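Local coordinates for ferric iron-binding protein HitA (Pseudomonas aeruginosa PAO1, PDB 6IWF) that binds ferric iron as a solute-binding protein and is involved in gallium internalization, probably delivering the metal to an uptake system, at residues A[75-81]-A[242-246]; A[126-132]-A[167-171]; A[143-147]-A[162-166]; A[151-156]-A[297-301]; A[261-265]-A[276-282]. All blocks are in the same frame, centred on the assembly; numbering follows the deposited sequence.

Contact 1 (A[75-81]-A[242-246])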
# COMPACT_ATOMS: atom_id res chain seq x y z
N ALA A 75 12.09 16.83 2.29
CA ALA A 75 11.85 18.17 2.81
C ALA A 75 10.69 18.17 3.79
O ALA A 75 9.70 17.46 3.60
CB ALA A 75 11.54 19.13 1.65
N LYS A 76 10.80 18.98 4.85
CA LYS A 76 9.67 19.17 5.74
C LYS A 76 8.49 19.74 4.95
O LYS A 76 8.66 20.64 4.12
CB LYS A 76 10.07 20.09 6.90
CG LYS A 76 8.96 21.00 7.45
CD LYS A 76 7.87 20.26 8.22
CE LYS A 76 7.16 21.21 9.20
NZ LYS A 76 6.01 21.95 8.58
N LEU A 77 7.30 19.19 5.17
CA LEU A 77 6.11 19.65 4.47
C LEU A 77 5.52 20.88 5.15
O LEU A 77 5.60 21.05 6.37
CB LEU A 77 5.06 18.54 4.42
CG LEU A 77 5.41 17.36 3.51
CD1 LEU A 77 4.45 16.20 3.79
CD2 LEU A 77 5.37 17.77 2.04
N GLU A 78 4.89 21.73 4.35
CA GLU A 78 4.26 22.93 4.90
C GLU A 78 3.20 22.54 5.94
O GLU A 78 2.47 21.57 5.75
CB GLU A 78 3.65 23.77 3.79
CG GLU A 78 4.72 24.50 2.98
CD GLU A 78 4.16 25.25 1.79
OE1 GLU A 78 4.87 26.13 1.26
OE2 GLU A 78 3.02 24.97 1.38
N PRO A 79 3.12 23.27 7.06
CA PRO A 79 2.13 22.92 8.09
C PRO A 79 0.71 22.89 7.57
O PRO A 79 -0.09 22.08 8.06
CB PRO A 79 2.33 24.02 9.15
CG PRO A 79 3.09 25.12 8.45
CD PRO A 79 3.94 24.43 7.44
N GLU A 80 0.37 23.74 6.60
CA GLU A 80 -0.96 23.67 5.99
C GLU A 80 -1.20 22.29 5.37
O GLU A 80 -2.31 21.76 5.44
CB GLU A 80 -1.12 24.75 4.93
CG GLU A 80 -1.08 26.17 5.48
CD GLU A 80 0.33 26.76 5.52
OE1 GLU A 80 0.44 28.00 5.63
OE2 GLU A 80 1.33 26.01 5.45
N THR A 81 -0.17 21.71 4.75
CA THR A 81 -0.30 20.37 4.20
C THR A 81 -0.47 19.32 5.29
O THR A 81 -1.35 18.45 5.20
CB THR A 81 0.91 20.05 3.33
OG1 THR A 81 1.01 21.03 2.30
CG2 THR A 81 0.76 18.67 2.68
N GLN A 242 5.94 21.50 -3.12
CA GLN A 242 5.03 21.57 -1.99
C GLN A 242 3.59 21.76 -2.45
O GLN A 242 2.66 21.18 -1.89
CB GLN A 242 5.43 22.71 -1.05
CG GLN A 242 6.79 22.53 -0.40
CD GLN A 242 6.75 21.70 0.88
OE1 GLN A 242 5.69 21.43 1.44
NE2 GLN A 242 7.92 21.30 1.34
N GLN A 243 3.40 22.57 -3.49
CA GLN A 243 2.06 22.76 -4.05
C GLN A 243 1.50 21.44 -4.56
O GLN A 243 0.30 21.16 -4.39
CB GLN A 243 2.14 23.78 -5.18
CG GLN A 243 0.83 24.20 -5.75
CD GLN A 243 1.02 25.34 -6.73
OE1 GLN A 243 2.04 26.02 -6.70
NE2 GLN A 243 0.04 25.54 -7.62
N PHE A 244 2.34 20.63 -5.20
CA PHE A 244 1.88 19.36 -5.75
C PHE A 244 1.40 18.42 -4.65
O PHE A 244 0.33 17.82 -4.76
CB PHE A 244 2.98 18.71 -6.57
CG PHE A 244 2.55 17.46 -7.26
CD1 PHE A 244 2.62 16.22 -6.60
CD2 PHE A 244 2.01 17.51 -8.54
CE1 PHE A 244 2.18 15.06 -7.23
CE2 PHE A 244 1.58 16.35 -9.17
CZ PHE A 244 1.68 15.13 -8.52
N VAL A 245 2.20 18.26 -3.58
CA VAL A 245 1.80 17.33 -2.52
C VAL A 245 0.54 17.83 -1.82
O VAL A 245 -0.36 17.05 -1.52
CB VAL A 245 2.96 17.10 -1.52
CG1 VAL A 245 2.46 16.27 -0.35
CG2 VAL A 245 4.09 16.36 -2.21
N ALA A 246 0.44 19.15 -1.62
CA ALA A 246 -0.79 19.71 -1.07
C ALA A 246 -1.98 19.41 -1.97
O ALA A 246 -3.08 19.11 -1.48
CB ALA A 246 -0.61 21.22 -0.86
O HOH W 1 3.10 20.49 0.72
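The amide of Gln242 meets the backbone of 75-81 with both of its polar atoms, while the carboxylate of Glu78 lies across its aliphatic part with its plane 28° from that of the amide. NE2 gives a hydrogen bond to Lys76 O at 3.0 Å, and this acceptor sits a little out of the amide plane. OE1 receives the backbone N of Glu78, also at 3.0 Å, from above the carbonyl plane rather than along a lone pair. With CG beside its own backbone N and a bend at chi2 (-86°), the Gln242 chain folds so that the amide turns to the loop. Glu78 CG packs 3.6 Å from Gln242 OE1, and Leu77 CD2 approaches the same oxygen at 3.7 Å. Farther along, Leu77 CD2 meets Val245 CG1 at 4.1 Å, the two side chains crossing at about a right angle. Thr81 OG1 lies 3.6 Å from Ala246 CB.

One water completes the polar network: it donates to Gln242 OE1 and to Gln242 O, and accepts from Thr81 OG1 at 2.7 Å. Leu77, Thr81 and Val245 also rest on Ile97 of strand 97-108, which places the contact beside the sheet, between helix 238-248 and the start of helix 79-82, where Glu78 holds the N-cap position. Chemically, a single buried glutamine thus satisfies one carbonyl and one N-H of the loop before helix 79-82: OE1 takes a peptide N-H and a water while NE2 gives to Lys76 O, so bonds at both ends hold the amide in one orientation.

Contact 2 (A[126-132]-A[167-171])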
# COMPACT_ATOMS: atom_id res chain seq x y z
N SER A 126 -0.95 -21.17 8.46
CA SER A 126 0.24 -22.00 8.56
C SER A 126 -0.10 -23.45 8.89
O SER A 126 0.80 -24.30 8.89
CB SER A 126 1.18 -21.41 9.62
OG SER A 126 0.56 -21.38 10.90
N ASP A 127 -1.37 -23.76 9.14
CA ASP A 127 -1.79 -25.12 9.47
C ASP A 127 -1.84 -25.98 8.21
O ASP A 127 -2.26 -25.51 7.16
CB ASP A 127 -3.17 -25.09 10.14
CG ASP A 127 -3.57 -26.42 10.72
OD1 ASP A 127 -3.24 -26.68 11.91
OD2 ASP A 127 -4.21 -27.22 9.99
N PRO A 128 -1.42 -27.25 8.29
CA PRO A 128 -1.40 -28.08 7.07
C PRO A 128 -2.76 -28.24 6.40
O PRO A 128 -2.80 -28.54 5.20
CB PRO A 128 -0.86 -29.43 7.57
CG PRO A 128 -0.09 -29.10 8.82
CD PRO A 128 -0.81 -27.93 9.45
N SER A 129 -3.87 -28.05 7.12
CA SER A 129 -5.17 -28.23 6.49
C SER A 129 -5.41 -27.25 5.34
O SER A 129 -6.21 -27.55 4.44
CB SER A 129 -6.30 -28.11 7.53
OG SER A 129 -6.37 -26.81 8.09
N TRP A 130 -4.73 -26.11 5.33
CA TRP A 130 -4.91 -25.13 4.26
C TRP A 130 -3.96 -25.35 3.09
O TRP A 130 -3.98 -24.55 2.15
CB TRP A 130 -4.74 -23.71 4.82
CG TRP A 130 -5.74 -23.46 5.86
CD1 TRP A 130 -5.52 -23.38 7.21
CD2 TRP A 130 -7.15 -23.33 5.68
NE1 TRP A 130 -6.70 -23.17 7.87
CE2 TRP A 130 -7.72 -23.13 6.95
CE3 TRP A 130 -7.99 -23.33 4.56
CZ2 TRP A 130 -9.09 -22.95 7.14
CZ3 TRP A 130 -9.36 -23.14 4.75
CH2 TRP A 130 -9.89 -22.97 6.03
N SER A 131 -3.15 -26.41 3.12
CA SER A 131 -2.17 -26.61 2.06
C SER A 131 -2.83 -26.63 0.68
O SER A 131 -3.80 -27.35 0.45
CB SER A 131 -1.41 -27.92 2.30
OG SER A 131 -0.43 -28.08 1.30
N GLY A 132 -2.29 -25.83 -0.24
CA GLY A 132 -2.79 -25.79 -1.60
C GLY A 132 -4.06 -24.99 -1.79
O GLY A 132 -4.51 -24.83 -2.94
N LYS A 167 5.54 -21.02 3.69
CA LYS A 167 6.47 -21.59 2.72
C LYS A 167 6.11 -23.04 2.39
O LYS A 167 6.20 -23.47 1.23
CB LYS A 167 7.90 -21.49 3.23
CG LYS A 167 8.95 -22.24 2.37
CD LYS A 167 9.44 -21.39 1.22
CE LYS A 167 10.66 -22.01 0.53
NZ LYS A 167 11.78 -22.33 1.47
N ALA A 168 5.70 -23.81 3.41
CA ALA A 168 5.37 -25.22 3.23
C ALA A 168 4.08 -25.41 2.43
O ALA A 168 3.99 -26.33 1.60
CB ALA A 168 5.23 -25.90 4.59
N PHE A 169 3.08 -24.57 2.67
CA PHE A 169 1.71 -24.89 2.30
C PHE A 169 1.05 -23.90 1.35
O PHE A 169 0.06 -24.27 0.70
CB PHE A 169 0.85 -25.03 3.56
CG PHE A 169 1.37 -26.06 4.54
CD1 PHE A 169 1.74 -27.31 4.10
CD2 PHE A 169 1.50 -25.76 5.89
CE1 PHE A 169 2.23 -28.26 4.99
CE2 PHE A 169 1.97 -26.70 6.79
CZ PHE A 169 2.34 -27.95 6.34
N GLY A 170 1.54 -22.67 1.27
CA GLY A 170 0.90 -21.67 0.44
C GLY A 170 1.32 -21.77 -1.01
O GLY A 170 2.40 -22.26 -1.34
N SER A 171 0.44 -21.31 -1.89
CA SER A 171 0.72 -21.28 -3.31
C SER A 171 1.32 -19.92 -3.66
O SER A 171 0.70 -18.88 -3.41
CB SER A 171 -0.54 -21.55 -4.13
OG SER A 171 -1.05 -22.84 -3.82
O HOH W 2 0.69 -27.19 -1.06
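Pro128 and Ser126 close round the ring of Phe169, and this is the tight part of the contact. Pro128 CA sits over one face, 3.8 Å from the ring centroid and 17° off the normal, a CH-pi contact; Pro128 CG reaches Phe169 CZ at 3.7 Å. Ala168 CB, from the helix itself, covers the other face, so the ring is sandwiched. At the edge, in the plane of the ring, the backbone O of Ser126 lies 3.4 Å from Phe169 CE2. Phe169 CG stands beside its backbone N (chi1 -57°), which swings the ring toward the 3-10 turn 128-130. That turn is itself braced by Asp127, whose OD2 accepts from the backbone N and OG of Ser129 from opposite faces of the carboxylate, the first bond making an Asx turn.

Past the ring the contact thins to one firm bond, almost straight (172°), from Gly132 N to Phe169 O at 3.0 Å, with a CA-H...O contact from Ser131 CA to that same oxygen. The rest is loose and wet: a water bonded to Ser131 OG at 2.8 Å makes a weak bond to Phe169 O as well, and Ser171 OG comes no nearer than 4.1 Å to Gly132 CA.

Gly170 leaves the helical conformation directly after Phe169, and Ser171 enters strand 171-172, bonding by its backbone to Phe134 and Phe136. The contact therefore joins the C-terminal end of helix 156-169 to the loop that leads into strand 134-136, the parallel neighbour of strand 171-172.

Contact 3 (A[143-147]-A[162-166])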
# COMPACT_ATOMS: atom_id res chain seq x y z
N PHE A 143 2.99 -7.63 1.13
CA PHE A 143 3.19 -8.79 1.98
C PHE A 143 4.33 -8.56 2.97
O PHE A 143 4.28 -9.06 4.10
CB PHE A 143 3.45 -10.05 1.14
CG PHE A 143 3.51 -11.30 1.96
CD1 PHE A 143 2.35 -11.87 2.44
CD2 PHE A 143 4.74 -11.86 2.31
CE1 PHE A 143 2.39 -13.02 3.23
CE2 PHE A 143 4.80 -12.99 3.10
CZ PHE A 143 3.62 -13.57 3.57
N LEU A 144 5.37 -7.82 2.58
CA LEU A 144 6.42 -7.47 3.53
C LEU A 144 5.84 -6.77 4.75
O LEU A 144 6.20 -7.08 5.89
CB LEU A 144 7.46 -6.59 2.85
CG LEU A 144 8.58 -6.10 3.77
CD1 LEU A 144 9.42 -7.26 4.23
CD2 LEU A 144 9.41 -5.06 3.03
N GLU A 145 4.93 -5.81 4.52
CA GLU A 145 4.30 -5.13 5.65
C GLU A 145 3.46 -6.10 6.47
O GLU A 145 3.41 -5.99 7.70
CB GLU A 145 3.46 -3.96 5.16
CG GLU A 145 4.26 -2.67 5.15
CD GLU A 145 3.64 -1.60 4.30
OE1 GLU A 145 3.17 -0.57 4.85
OE2 GLU A 145 3.61 -1.79 3.07
N GLN A 146 2.80 -7.06 5.81
CA GLN A 146 2.05 -8.09 6.54
C GLN A 146 2.97 -8.85 7.48
O GLN A 146 2.61 -9.12 8.63
CB GLN A 146 1.38 -9.06 5.56
CG GLN A 146 0.57 -10.17 6.27
CD GLN A 146 -0.63 -9.60 7.04
OE1 GLN A 146 -1.73 -9.51 6.49
NE2 GLN A 146 -0.42 -9.21 8.30
N VAL A 147 4.15 -9.23 7.01
CA VAL A 147 5.07 -9.97 7.87
C VAL A 147 5.52 -9.10 9.04
O VAL A 147 5.58 -9.56 10.19
CB VAL A 147 6.27 -10.47 7.05
CG1 VAL A 147 7.29 -11.17 7.96
CG2 VAL A 147 5.79 -11.41 5.97
N TRP A 162 4.92 -19.17 11.61
CA TRP A 162 3.84 -18.90 10.67
C TRP A 162 4.37 -18.82 9.24
O TRP A 162 3.83 -19.47 8.33
CB TRP A 162 3.13 -17.61 11.08
CG TRP A 162 2.13 -17.09 10.09
CD1 TRP A 162 0.86 -17.54 9.88
CD2 TRP A 162 2.34 -16.00 9.19
NE1 TRP A 162 0.26 -16.79 8.88
CE2 TRP A 162 1.15 -15.84 8.44
CE3 TRP A 162 3.41 -15.14 8.93
CZ2 TRP A 162 1.01 -14.86 7.45
CZ3 TRP A 162 3.27 -14.17 7.95
CH2 TRP A 162 2.08 -14.04 7.22
N LEU A 163 5.47 -18.09 9.03
CA LEU A 163 5.99 -17.93 7.68
C LEU A 163 6.58 -19.24 7.17
O LEU A 163 6.52 -19.51 5.97
CB LEU A 163 7.02 -16.81 7.63
CG LEU A 163 7.27 -16.23 6.25
CD1 LEU A 163 5.98 -15.68 5.62
CD2 LEU A 163 8.37 -15.15 6.30
N THR A 164 7.11 -20.07 8.07
CA THR A 164 7.54 -21.41 7.68
C THR A 164 6.36 -22.22 7.15
O THR A 164 6.47 -22.88 6.11
CB THR A 164 8.18 -22.12 8.87
OG1 THR A 164 9.38 -21.44 9.22
CG2 THR A 164 8.51 -23.57 8.52
N GLY A 165 5.22 -22.16 7.84
CA GLY A 165 4.03 -22.82 7.34
C GLY A 165 3.59 -22.29 5.99
O GLY A 165 3.20 -23.05 5.11
N LEU A 166 3.64 -20.96 5.80
CA LEU A 166 3.28 -20.42 4.49
C LEU A 166 4.23 -20.92 3.40
O LEU A 166 3.80 -21.21 2.28
CB LEU A 166 3.24 -18.90 4.53
CG LEU A 166 1.83 -18.32 4.64
CD1 LEU A 166 1.17 -18.73 5.95
CD2 LEU A 166 1.90 -16.80 4.52
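The short helical segments 143-147 and 162-166 run at 141° to each other, their axes 12.9 Å apart at closest approach, and the nearest CA atoms, those of Val147 and Leu163, are 8.0 Å from one another, a separation that large side chains fill. Phe143 and Trp162 fill much of it, from opposite directions. With Phe143 CG opposite the backbone N (chi1 -174°), the phenyl ring reaches out across the gap, and CZ at its far end meets three residues: Leu163 CD1 at 3.8 Å and Leu166 CD2 at 3.8 Å, both at the ring edge near its plane, and Trp162 CH2 at 4.0 Å.

Helices 141-154 and 156-169 follow one another in the chain with a single residue between them, so this is the inner face of a helical hairpin in the periplasmic-binding-protein fold. Phe143 also meets the ring of Phe136 and touches Arg104, which sets the hairpin against strands 134-136 and 97-108. The side chain of Tyr197, an iron ligand, is about 10 Å from that of Phe143.

Trp162 points its six-membered ring back at helix 141-154: Val147 CG2 lies at its edge, 4.2 Å from Trp162 CZ3, and Gln146 CG is 4.3 Å from Trp162 CH2. One indole face carries Leu166 CD1, while NE1 bonds to Leu122 O. The Gln146 amide turns away to give its NE2 to Pro220 O. Val147 CG2 also approaches Leu163 CD1.

Contact 4 (A[151-156]-A[297-301])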
# COMPACT_ATOMS: atom_id res chain seq x y z
N ILE A 151 5.23 -9.96 13.09
CA ILE A 151 6.33 -9.88 14.05
C ILE A 151 5.96 -8.96 15.20
O ILE A 151 6.19 -9.29 16.38
CB ILE A 151 7.62 -9.40 13.37
CG1 ILE A 151 8.12 -10.45 12.39
CG2 ILE A 151 8.70 -9.10 14.43
CD1 ILE A 151 9.26 -9.96 11.50
N LYS A 152 5.37 -7.81 14.88
CA LYS A 152 5.07 -6.81 15.89
C LYS A 152 3.96 -7.27 16.84
O LYS A 152 4.03 -7.01 18.05
CB LYS A 152 4.68 -5.50 15.20
CG LYS A 152 5.77 -4.46 15.19
CD LYS A 152 5.86 -3.80 16.55
CE LYS A 152 6.36 -2.38 16.44
NZ LYS A 152 6.04 -1.59 17.65
N LEU A 153 2.95 -7.96 16.31
CA LEU A 153 1.80 -8.36 17.10
C LEU A 153 2.00 -9.68 17.82
O LEU A 153 1.49 -9.86 18.93
CB LEU A 153 0.56 -8.47 16.20
CG LEU A 153 0.16 -7.14 15.55
CD1 LEU A 153 -0.84 -7.39 14.42
CD2 LEU A 153 -0.40 -6.15 16.58
N LYS A 154 2.75 -10.62 17.22
CA LYS A 154 2.86 -11.97 17.73
C LYS A 154 4.27 -12.34 18.15
O LYS A 154 4.44 -13.34 18.87
CB LYS A 154 2.35 -12.98 16.69
CG LYS A 154 0.95 -12.69 16.21
CD LYS A 154 -0.07 -12.90 17.32
CE LYS A 154 -1.49 -12.77 16.79
NZ LYS A 154 -2.50 -12.79 17.90
N GLY A 155 5.27 -11.57 17.77
CA GLY A 155 6.64 -11.85 18.15
C GLY A 155 7.39 -12.60 17.07
O GLY A 155 6.81 -13.22 16.18
N GLN A 156 8.72 -12.55 17.17
CA GLN A 156 9.58 -13.08 16.11
C GLN A 156 9.42 -14.58 15.95
O GLN A 156 9.39 -15.09 14.83
CB GLN A 156 11.03 -12.71 16.40
CG GLN A 156 12.03 -13.35 15.45
CD GLN A 156 12.07 -12.68 14.09
OE1 GLN A 156 11.64 -11.53 13.94
NE2 GLN A 156 12.61 -13.38 13.10
N GLU A 297 13.21 -6.15 9.96
CA GLU A 297 13.18 -7.49 10.54
C GLU A 297 12.34 -8.43 9.67
O GLU A 297 12.68 -9.60 9.48
CB GLU A 297 12.64 -7.43 11.97
CG GLU A 297 12.99 -8.61 12.86
CD GLU A 297 12.59 -8.37 14.32
OE1 GLU A 297 12.52 -9.34 15.10
OE2 GLU A 297 12.33 -7.20 14.69
N ALA A 298 11.22 -7.92 9.15
CA ALA A 298 10.39 -8.71 8.24
C ALA A 298 11.18 -9.13 7.00
O ALA A 298 11.07 -10.28 6.55
CB ALA A 298 9.14 -7.92 7.84
N LEU A 299 11.97 -8.22 6.43
CA LEU A 299 12.72 -8.57 5.23
C LEU A 299 13.72 -9.67 5.53
O LEU A 299 13.86 -10.63 4.76
CB LEU A 299 13.42 -7.34 4.67
CG LEU A 299 13.99 -7.48 3.25
CD1 LEU A 299 12.95 -8.05 2.28
CD2 LEU A 299 14.50 -6.12 2.78
N SER A 300 14.41 -9.57 6.67
CA SER A 300 15.38 -10.60 7.04
C SER A 300 14.71 -11.95 7.24
O SER A 300 15.27 -12.99 6.87
CB SER A 300 16.12 -10.20 8.32
OG SER A 300 17.00 -9.13 8.06
N LEU A 301 13.50 -11.95 7.81
CA LEU A 301 12.80 -13.20 8.04
C LEU A 301 12.37 -13.84 6.73
O LEU A 301 12.51 -15.05 6.54
CB LEU A 301 11.60 -12.96 8.95
CG LEU A 301 10.71 -14.16 9.21
CD1 LEU A 301 11.53 -15.31 9.80
CD2 LEU A 301 9.56 -13.77 10.14
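Ile151 projects toward Ala298 and Leu301 of the C-terminal helix 296-305, which packs against the helical hairpin formed by helices 141-154 and 156-169. From CB the chain forks. CG2, set opposite the backbone N, touches the Glu297 carboxylate, 3.9 Å from its OE1 and 4.0 Å from CD. CG1 takes the other branch, beside the backbone N (chi1 -68°), and with chi2 near 170° carries CD1 straight into the second helix. There CD1 ends in a shallow seat made by backbone and side chain together: Ala298 CA is 3.7 Å away, Ala298 CB 4.2 Å and Leu301 CD2 4.1 Å. The small alanine lets the isoleucine tip come up against the helix backbone, while the leucine closes round it from one turn further on.

Leu301 continues into helix 156-169, where it touches Ala159, Glu160 and Leu163, so its side chain bridges all three helices. Ala298 likewise rests on Leu144, Val147 and Ala148 of helix 141-154.

The chain reverses at Gly155, the residue between the two hairpin helices; its positive phi ends helix 141-154, and it also takes the N-cap position of the next helix. Its N still donates to Ile151 O, closing a last helical turn within this segment. Just beyond, the Gln156 side chain bends at chi2 and carries its end toward the Glu297 carboxylate. Along this polar, more exposed margin the aliphatic part of Gln156 also lies near the carboxylate, with Gln156 CB 3.9 Å from Glu297 OE1.

Contact 5 (A[261-265]-A[276-282])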
# COMPACT_ATOMS: atom_id res chain seq x y z
N SER A 261 -8.04 3.98 -7.92
CA SER A 261 -7.86 2.86 -7.01
C SER A 261 -8.83 2.99 -5.86
O SER A 261 -8.97 4.07 -5.27
CB SER A 261 -6.42 2.76 -6.50
OG SER A 261 -6.22 1.50 -5.86
N ALA A 262 -9.50 1.88 -5.54
CA ALA A 262 -10.53 1.83 -4.51
C ALA A 262 -9.84 1.75 -3.15
O ALA A 262 -9.65 0.68 -2.57
CB ALA A 262 -11.47 0.66 -4.75
N GLU A 263 -9.45 2.92 -2.65
CA GLU A 263 -8.72 3.03 -1.40
C GLU A 263 -9.43 4.05 -0.52
O GLU A 263 -10.44 4.65 -0.91
CB GLU A 263 -7.26 3.39 -1.64
CG GLU A 263 -6.56 2.33 -2.50
CD GLU A 263 -5.05 2.46 -2.55
OE1 GLU A 263 -4.48 2.26 -3.65
OE2 GLU A 263 -4.42 2.72 -1.51
N TYR A 264 -8.91 4.24 0.68
CA TYR A 264 -9.53 5.17 1.62
C TYR A 264 -8.78 6.49 1.63
O TYR A 264 -7.55 6.50 1.81
CB TYR A 264 -9.55 4.57 3.02
CG TYR A 264 -10.33 3.29 3.12
CD1 TYR A 264 -11.70 3.32 3.41
CD2 TYR A 264 -9.72 2.06 2.93
CE1 TYR A 264 -12.42 2.13 3.51
CE2 TYR A 264 -10.44 0.88 3.04
CZ TYR A 264 -11.80 0.93 3.31
OH TYR A 264 -12.51 -0.25 3.41
N PRO A 265 -9.46 7.62 1.48
CA PRO A 265 -8.75 8.90 1.44
C PRO A 265 -8.16 9.27 2.80
O PRO A 265 -8.73 8.97 3.85
CB PRO A 265 -9.84 9.90 1.02
CG PRO A 265 -11.11 9.26 1.46
CD PRO A 265 -10.91 7.77 1.30
N LEU A 276 -16.89 0.54 -0.76
CA LEU A 276 -15.88 -0.04 0.10
C LEU A 276 -16.47 -0.39 1.46
O LEU A 276 -17.41 0.26 1.93
CB LEU A 276 -14.72 0.95 0.32
CG LEU A 276 -13.77 1.22 -0.83
CD1 LEU A 276 -12.79 2.33 -0.45
CD2 LEU A 276 -13.02 -0.05 -1.19
N LYS A 277 -15.91 -1.42 2.09
CA LYS A 277 -16.26 -1.68 3.48
C LYS A 277 -15.97 -0.43 4.30
O LYS A 277 -14.88 0.14 4.18
CB LYS A 277 -15.48 -2.88 4.01
CG LYS A 277 -15.89 -3.33 5.40
CD LYS A 277 -16.32 -4.79 5.37
CE LYS A 277 -16.78 -5.24 6.75
NZ LYS A 277 -15.71 -5.04 7.77
N PRO A 278 -16.92 0.06 5.10
CA PRO A 278 -16.69 1.30 5.85
C PRO A 278 -15.44 1.21 6.72
O PRO A 278 -15.22 0.23 7.43
CB PRO A 278 -17.95 1.45 6.70
CG PRO A 278 -19.00 0.74 5.90
CD PRO A 278 -18.31 -0.42 5.25
N PHE A 279 -14.61 2.26 6.64
CA PHE A 279 -13.31 2.25 7.32
C PHE A 279 -13.47 2.00 8.82
O PHE A 279 -12.71 1.22 9.40
CB PHE A 279 -12.60 3.58 7.06
CG PHE A 279 -11.15 3.59 7.48
CD1 PHE A 279 -10.19 3.00 6.68
CD2 PHE A 279 -10.77 4.20 8.66
CE1 PHE A 279 -8.85 3.01 7.06
CE2 PHE A 279 -9.44 4.21 9.06
CZ PHE A 279 -8.48 3.62 8.25
N ALA A 280 -14.48 2.61 9.44
CA ALA A 280 -14.69 2.42 10.88
C ALA A 280 -15.05 0.99 11.24
O ALA A 280 -14.95 0.61 12.41
CB ALA A 280 -15.77 3.38 11.37
N GLU A 281 -15.48 0.17 10.28
CA GLU A 281 -15.87 -1.21 10.55
C GLU A 281 -14.72 -2.20 10.41
O GLU A 281 -14.93 -3.40 10.63
CB GLU A 281 -16.99 -1.64 9.61
CG GLU A 281 -18.29 -0.87 9.79
CD GLU A 281 -19.36 -1.31 8.80
OE1 GLU A 281 -19.22 -2.42 8.23
OE2 GLU A 281 -20.32 -0.55 8.59
N LEU A 282 -13.52 -1.75 10.03
CA LEU A 282 -12.46 -2.69 9.69
C LEU A 282 -11.87 -3.37 10.92
O LEU A 282 -11.41 -4.52 10.82
CB LEU A 282 -11.37 -1.97 8.91
CG LEU A 282 -11.75 -1.61 7.47
CD1 LEU A 282 -10.65 -0.74 6.84
CD2 LEU A 282 -11.99 -2.87 6.65
O HOH W 3 -12.94 -2.29 1.29
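Tyr264 is gripped by three kinds of interaction, beginning with a hydrogen bond: its OH donates to Lys277 O at 2.5 Å, in the carbonyl plane and on a lone pair. A water donates to the same hydroxyl and accepts from Lys277 N at 3.2 Å, so the water links the hydroxyl to a second backbone atom of Lys277.

The ring is used on both faces. Phe279 turns its edge to one face, CD1 coming 3.6 Å from Tyr264 CG, with centroids 5.0 Å apart and planes at 61°, an edge-to-face pair. On the opposite face Leu276 CD1 makes a CH-pi contact 4.0 Å from the centroid. With CG beside the backbone N (chi1 -61°), the tyrosine slots between these two residues.

Apolar and backbone packing does the rest. Leu276 CD2 meets Ala262 CB at 3.9 Å, its CD1 lies 3.3 Å from Glu263 O, and Leu282 CD1 comes up to the hydroxyl end of the ring from the opposite direction.

Ala262 is the centre of an inverse gamma turn, and Glu263 faces away from the loop. Its carboxylate accepts from Ser261 OG and from Thr100 OG1 and makes a salt bridge with Arg102. The Glu263 side chain comes about 4 Å from that of Tyr196, a ferric iron ligand, which is consistent with a place beside the iron site, in the cleft of a periplasmic binding protein fold.

How the contacts relate
From the N terminus, 75-81 comes first and waits for 242-246, so contact 1 closes a long loop that takes in contacts 2 and 3. Within it, contact 2 joins 126-132 to 167-171, and contact 3, inside that shorter loop, pairs the two helices of the hairpin; the two touch where Ser126 meets Trp162 and Gly165. Contact 4 starts in the same hairpin but ends at 297-301, so it crosses contacts 1, 2 and 3, and brings the C-terminal helix onto contact 3. Contact 5 closes late, within the span of contact 4. Contacts 2 and 3 lie across the chain's centre from contact 1, about 45 and 35 Å between centres.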